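Local coordinates for protein heat-inducible transcription repressor HrcA (Thermotoga maritima, PDB 1STZ) that probably represses the class I heat-shock operons grpE-dnaK-dnaJ and groELS, acting as a DNA-binding transcriptional regulator that prevents their induction, at residues Arg20-Cys25 / Lys60-Leu65; Phe162-Glu167 / Ser222-Thr227. All coordinates share one frame; numbering follows the deposited sequence.

Contact 1. Residues Arg20-Cys25 / Lys60-Leu65; sequences RKVLYC and KKLEYL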
loop_
_atom_site.group_PDB
_atom_site.type_symbol
_atom_site.label_atom_id
_atom_site.label_comp_id
_atom_site.label_asym_id
_atom_site.label_seq_id
_atom_site.Cartn_x
_atom_site.Cartn_y
_atom_site.Cartn_z
ATOM N N ARG A 20 14.913 -8.487 -35.699
ATOM C CA ARG A 20 14.232 -7.613 -34.750
ATOM C C ARG A 20 14.041 -8.345 -33.421
ATOM O O ARG A 20 14.303 -7.794 -32.369
ATOM C CB ARG A 20 12.875 -7.156 -35.304
ATOM C CG ARG A 20 12.934 -5.940 -36.235
ATOM C CD ARG A 20 11.563 -5.424 -36.673
ATOM N NE ARG A 20 11.572 -5.013 -38.086
ATOM C CZ ARG A 20 12.101 -3.869 -38.543
ATOM N NH1 ARG A 20 12.652 -2.990 -37.708
ATOM N NH2 ARG A 20 12.072 -3.597 -39.845
ATOM N N LYS A 21 13.600 -9.597 -33.480
ATOM C CA LYS A 21 13.409 -10.401 -32.284
ATOM C C LYS A 21 14.739 -10.677 -31.604
ATOM O O LYS A 21 14.824 -10.610 -30.392
ATOM C CB LYS A 21 12.690 -11.702 -32.614
ATOM C CG LYS A 21 11.283 -11.490 -33.191
ATOM C CD LYS A 21 10.194 -12.206 -32.385
ATOM C CE LYS A 21 10.035 -13.678 -32.776
ATOM N NZ LYS A 21 8.679 -14.225 -32.435
ATOM N N VAL A 22 15.787 -10.937 -32.378
ATOM C CA VAL A 22 17.112 -11.170 -31.807
ATOM C C VAL A 22 17.616 -9.923 -31.054
ATOM O O VAL A 22 18.196 -10.027 -29.974
ATOM C CB VAL A 22 18.141 -11.570 -32.894
ATOM C CG1 VAL A 22 19.542 -11.640 -32.308
ATOM C CG2 VAL A 22 17.769 -12.910 -33.528
ATOM N N LEU A 23 17.382 -8.746 -31.618
ATOM C CA LEU A 23 17.820 -7.509 -30.990
ATOM C C LEU A 23 17.035 -7.295 -29.703
ATOM O O LEU A 23 17.581 -6.898 -28.683
ATOM C CB LEU A 23 17.593 -6.331 -31.935
ATOM C CG LEU A 23 18.479 -5.090 -31.807
ATOM C CD1 LEU A 23 17.737 -3.830 -32.237
ATOM C CD2 LEU A 23 19.134 -4.901 -30.467
ATOM N N TYR A 24 15.741 -7.575 -29.775
ATOM C CA TYR A 24 14.856 -7.443 -28.635
ATOM C C TYR A 24 15.310 -8.345 -27.481
ATOM O O TYR A 24 15.382 -7.903 -26.335
ATOM C CB TYR A 24 13.438 -7.795 -29.074
ATOM C CG TYR A 24 12.411 -7.592 -28.018
ATOM C CD1 TYR A 24 11.875 -8.666 -27.336
ATOM C CD2 TYR A 24 11.971 -6.319 -27.701
ATOM C CE1 TYR A 24 10.917 -8.483 -26.374
ATOM C CE2 TYR A 24 11.019 -6.123 -26.739
ATOM C CZ TYR A 24 10.501 -7.207 -26.079
ATOM O OH TYR A 24 9.570 -7.000 -25.115
ATOM N N CYS A 25 15.655 -9.595 -27.785
ATOM C CA CYS A 25 16.061 -10.533 -26.734
ATOM C C CYS A 25 17.377 -10.124 -26.081
ATOM O O CYS A 25 17.500 -10.203 -24.865
ATOM C CB CYS A 25 16.149 -11.965 -27.260
ATOM S SG CYS A 25 14.521 -12.731 -27.370
ATOM N N LYS A 60 26.008 -9.828 -36.381
ATOM C CA LYS A 60 26.977 -9.091 -37.193
ATOM C C LYS A 60 26.256 -7.936 -37.894
ATOM O O LYS A 60 26.748 -6.805 -37.919
ATOM C CB LYS A 60 27.642 -10.013 -38.226
ATOM C CG LYS A 60 29.163 -10.186 -38.060
ATOM C CD LYS A 60 29.516 -11.172 -36.937
ATOM C CE LYS A 60 29.607 -10.490 -35.566
ATOM N NZ LYS A 60 28.410 -10.780 -34.697
ATOM N N LYS A 61 25.083 -8.230 -38.453
ATOM C CA LYS A 61 24.251 -7.204 -39.072
ATOM C C LYS A 61 23.808 -6.134 -38.062
ATOM O O LYS A 61 23.774 -4.952 -38.378
ATOM C CB LYS A 61 23.035 -7.844 -39.743
ATOM C CG LYS A 61 22.155 -6.862 -40.510
ATOM C CD LYS A 61 21.126 -7.599 -41.369
ATOM C CE LYS A 61 20.520 -6.703 -42.442
ATOM N NZ LYS A 61 19.524 -7.438 -43.280
ATOM N N LEU A 62 23.481 -6.549 -36.845
ATOM C CA LEU A 62 23.015 -5.618 -35.813
ATOM C C LEU A 62 24.127 -4.653 -35.411
ATOM O O LEU A 62 23.889 -3.457 -35.185
ATOM C CB LEU A 62 22.527 -6.391 -34.593
ATOM C CG LEU A 62 21.183 -7.108 -34.757
ATOM C CD1 LEU A 62 20.890 -7.963 -33.528
ATOM C CD2 LEU A 62 20.054 -6.117 -35.007
ATOM N N GLU A 63 25.333 -5.193 -35.309
ATOM C CA GLU A 63 26.522 -4.412 -35.020
ATOM C C GLU A 63 26.915 -3.492 -36.190
ATOM O O GLU A 63 27.337 -2.359 -35.978
ATOM C CB GLU A 63 27.679 -5.353 -34.697
ATOM C CG GLU A 63 28.995 -4.634 -34.513
ATOM C CD GLU A 63 30.020 -5.471 -33.791
ATOM O OE1 GLU A 63 31.016 -4.883 -33.329
ATOM O OE2 GLU A 63 29.840 -6.709 -33.693
ATOM N N TYR A 64 26.770 -3.979 -37.416
ATOM C CA TYR A 64 27.040 -3.173 -38.595
ATOM C C TYR A 64 26.105 -1.953 -38.661
ATOM O O TYR A 64 26.518 -0.880 -39.103
ATOM C CB TYR A 64 26.921 -4.045 -39.865
ATOM C CG TYR A 64 27.187 -3.309 -41.149
ATOM C CD1 TYR A 64 28.463 -3.266 -41.702
ATOM C CD2 TYR A 64 26.159 -2.649 -41.816
ATOM C CE1 TYR A 64 28.702 -2.584 -42.896
ATOM C CE2 TYR A 64 26.388 -1.964 -43.014
ATOM C CZ TYR A 64 27.659 -1.926 -43.535
ATOM O OH TYR A 64 27.886 -1.248 -44.707
ATOM N N LEU A 65 24.860 -2.116 -38.205
ATOM C CA LEU A 65 23.872 -1.037 -38.228
ATOM C C LEU A 65 23.879 -0.197 -36.952
ATOM O O LEU A 65 23.124 0.767 -36.839
ATOM C CB LEU A 65 22.475 -1.600 -38.467
ATOM C CG LEU A 65 22.283 -2.308 -39.809
ATOM C CD1 LEU A 65 20.869 -2.867 -39.884
ATOM C CD2 LEU A 65 22.563 -1.375 -40.973
#
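Leu-62 reaches from one helix onto Val-22 and Leu-23 of another, and its isobutyl group makes all of the contact between 20-25 and 60-65. From CB, which points toward helix 17-33 but makes no close contact, the chain runs to CG, set behind the two methyls that do the touching. CG lies anti to the carbonyl carbon (chi1 -73°) and CD1 continues the chain outward from CA (chi2 174°), which sends the methyl end forward. CD1 comes down on the backbone side of Leu-23, 4.0 Å from both Leu-23 CA and Leu-23 CB. The same methyl also meets CG1 of Val-22, 4.1 Å from Leu-62 CD1. The second methyl goes further out along Leu-23: Leu-62 CD2 is 3.7 Å from Leu-23 CG and 3.9 Å from Leu-23 CB. The two leucines cross obliquely, tip of one against the root of the other, and nothing polar passes between the segments. All three residues are buried.

Helices 17-33 and 52-64 belong to the winged helix-turn-helix region, where 52-64 is probably the recognition helix, as in related repressors. Val-22 also rests on Ile-55 and Asp-58, further back along helix 52-64. Ile-68 of the short strand 68-69 touches both leucines, while Phe-86 of helix 81-94 packs on Leu-23, and Leu-15, before the first helix, packs on Leu-62.

Contact 2. Residues Phe162-Glu167 / Ser222-Thr227; sequences FSILTE and SLIGET
The extended strand of Phe-162 and Ile-164 runs against the last turn of helix 215-224, CA atoms 8.9 Å apart for Phe-162 and Leu-223 and 8.4 Å for Ile-164 and Ile-224, and the helical backbone conformation is given up at Gly-225. Phe-162 carries most of the contact. With CG anti to the backbone N (chi1 164°), its ring reaches from the strand to the helix and meets two successive residues there. Its far end comes against Ile-224, with Phe-162 CZ 3.7 Å from CG1 of Ile-224, which faces the rim of the ring, close to level with it. CD1 of Ile-224 is also close, 3.9 Å from Phe-162 CZ, and the two side chains cross at nearly a right angle. Nearer the root of the ring, Phe-162 CD2 is 4.0 Å from Leu-223 CD1, a methyl that approaches obliquely. Ile-164 adds a looser touch, its CG2 4.4 Å from Ile-224 CG1. Were an alanine to replace Phe-162, Leu-223 and Ile-224 would probably lose their main support from this strand, with a gap opening between strand and helix end.

Within the HrcA C-terminal domain, helix 215-224 packs on one side of a three-stranded antiparallel sheet centred on strand 159-166, whose flanking strands add Val-150, Leu-152 and Ile-176 around Phe-162. Ser-163, pointing away from the helix, packs on Ile-161 and Leu-165 on Tyr-159 of the second subunit, whose Leu-113 meets Leu-223.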
loop_
_atom_site.group_PDB
_atom_site.type_symbol
_atom_site.label_atom_id
_atom_site.label_comp_id
_atom_site.label_asym_id
_atom_site.label_seq_id
_atom_site.Cartn_x
_atom_site.Cartn_y
_atom_site.Cartn_z
ATOM N N PHE A 162 -1.848 27.682 11.966
ATOM C CA PHE A 162 -1.814 28.606 10.848
ATOM C C PHE A 162 -1.841 27.809 9.558
ATOM O O PHE A 162 -1.285 26.726 9.488
ATOM C CB PHE A 162 -0.548 29.476 10.912
ATOM C CG PHE A 162 -0.225 30.185 9.619
ATOM C CD1 PHE A 162 -0.827 31.398 9.301
ATOM C CD2 PHE A 162 0.693 29.649 8.728
ATOM C CE1 PHE A 162 -0.519 32.055 8.111
ATOM C CE2 PHE A 162 0.989 30.294 7.552
ATOM C CZ PHE A 162 0.381 31.501 7.243
ATOM N N SER A 163 -2.463 28.370 8.531
ATOM C CA SER A 163 -2.378 27.841 7.176
ATOM C C SER A 163 -2.907 28.852 6.174
ATOM O O SER A 163 -3.475 29.868 6.543
ATOM C CB SER A 163 -3.150 26.526 7.029
ATOM O OG SER A 163 -4.478 26.663 7.495
ATOM N N ILE A 164 -2.668 28.594 4.896
ATOM C CA ILE A 164 -3.246 29.417 3.853
ATOM C C ILE A 164 -4.008 28.523 2.908
ATOM O O ILE A 164 -3.699 27.347 2.777
ATOM C CB ILE A 164 -2.176 30.228 3.090
ATOM C CG1 ILE A 164 -1.195 29.306 2.363
ATOM C CG2 ILE A 164 -1.441 31.148 4.039
ATOM C CD1 ILE A 164 -0.170 30.041 1.530
ATOM N N LEU A 165 -4.995 29.105 2.252
ATOM C CA LEU A 165 -5.735 28.433 1.204
ATOM C C LEU A 165 -5.202 28.951 -0.111
ATOM O O LEU A 165 -4.984 30.142 -0.275
ATOM C CB LEU A 165 -7.218 28.769 1.274
ATOM C CG LEU A 165 -8.163 27.589 1.353
ATOM C CD1 LEU A 165 -7.979 26.692 0.127
ATOM C CD2 LEU A 165 -7.949 26.797 2.659
ATOM N N THR A 166 -5.079 28.041 -1.053
ATOM C CA THR A 166 -4.595 28.335 -2.373
ATOM C C THR A 166 -5.547 27.630 -3.359
ATOM O O THR A 166 -6.409 26.904 -2.915
ATOM C CB THR A 166 -3.149 27.821 -2.359
ATOM O OG1 THR A 166 -2.234 28.934 -2.280
ATOM C CG2 THR A 166 -2.785 27.020 -3.534
ATOM N N GLU A 167 -5.416 27.843 -4.671
ATOM C CA GLU A 167 -6.245 27.125 -5.656
ATOM C C GLU A 167 -5.990 25.615 -5.664
ATOM O O GLU A 167 -6.840 24.851 -6.135
ATOM C CB GLU A 167 -6.091 27.709 -7.074
ATOM C CG GLU A 167 -4.725 27.489 -7.720
ATOM C CD GLU A 167 -4.719 27.818 -9.200
ATOM O OE1 GLU A 167 -3.817 28.562 -9.642
ATOM O OE2 GLU A 167 -5.636 27.350 -9.916
ATOM N N SER A 222 7.849 34.449 7.729
ATOM C CA SER A 222 8.838 33.366 7.612
ATOM C C SER A 222 8.202 32.003 7.318
ATOM O O SER A 222 8.830 31.160 6.671
ATOM C CB SER A 222 9.723 33.286 8.862
ATOM O OG SER A 222 8.982 32.912 10.012
ATOM N N LEU A 223 6.964 31.784 7.773
ATOM C CA LEU A 223 6.268 30.519 7.513
ATOM C C LEU A 223 5.810 30.418 6.061
ATOM O O LEU A 223 5.968 29.379 5.437
ATOM C CB LEU A 223 5.067 30.329 8.446
ATOM C CG LEU A 223 5.399 30.159 9.931
ATOM C CD1 LEU A 223 4.111 30.101 10.742
ATOM C CD2 LEU A 223 6.263 28.908 10.157
ATOM N N ILE A 224 5.245 31.499 5.537
ATOM C CA ILE A 224 4.842 31.569 4.135
ATOM C C ILE A 224 6.077 31.578 3.249
ATOM O O ILE A 224 6.152 30.849 2.251
ATOM C CB ILE A 224 3.997 32.833 3.871
ATOM C CG1 ILE A 224 2.657 32.726 4.594
ATOM C CG2 ILE A 224 3.769 33.022 2.364
ATOM C CD1 ILE A 224 1.957 34.021 4.776
ATOM N N GLY A 225 7.045 32.407 3.632
ATOM C CA GLY A 225 8.296 32.532 2.911
ATOM C C GLY A 225 9.332 31.500 3.323
ATOM O O GLY A 225 10.526 31.729 3.139
ATOM N N GLU A 226 8.888 30.365 3.871
ATOM C CA GLU A 226 9.794 29.280 4.242
ATOM C C GLU A 226 10.569 28.873 2.993
ATOM O O GLU A 226 9.988 28.755 1.916
ATOM C CB GLU A 226 9.021 28.080 4.836
ATOM C CG GLU A 226 8.112 27.323 3.854
ATOM C CD GLU A 226 7.114 26.364 4.526
ATOM O OE1 GLU A 226 6.817 26.536 5.738
ATOM O OE2 GLU A 226 6.594 25.438 3.838
ATOM N N THR A 227 11.882 28.705 3.130
ATOM C CA THR A 227 12.689 28.172 2.042
ATOM C C THR A 227 12.156 26.813 1.591
ATOM O O THR A 227 12.221 25.827 2.345
ATOM C CB THR A 227 14.156 28.037 2.460
ATOM O OG1 THR A 227 14.774 29.337 2.499
ATOM C CG2 THR A 227 14.948 27.232 1.409
#

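Overall arrangement
The two contacts lie toward opposite ends of the elongated chain, their own centres 56 Å apart and their nearest atoms about 41 Å apart, so neither bears directly on the other. They follow one another in sequence without overlapping. Contact 1 joins helix to helix in the winged helix-turn-helix region, which probably engages operator DNA. Contact 2 joins strand to helix in a segment inserted between strands 134-138 and 231-234 of the five-stranded sheet. That sheet is consistent with the GAF-like fold assigned to this family. Another subunit touches contact 2 but not contact 1, consistent with DNA binding and dimerization being handled at separate places in the molecule.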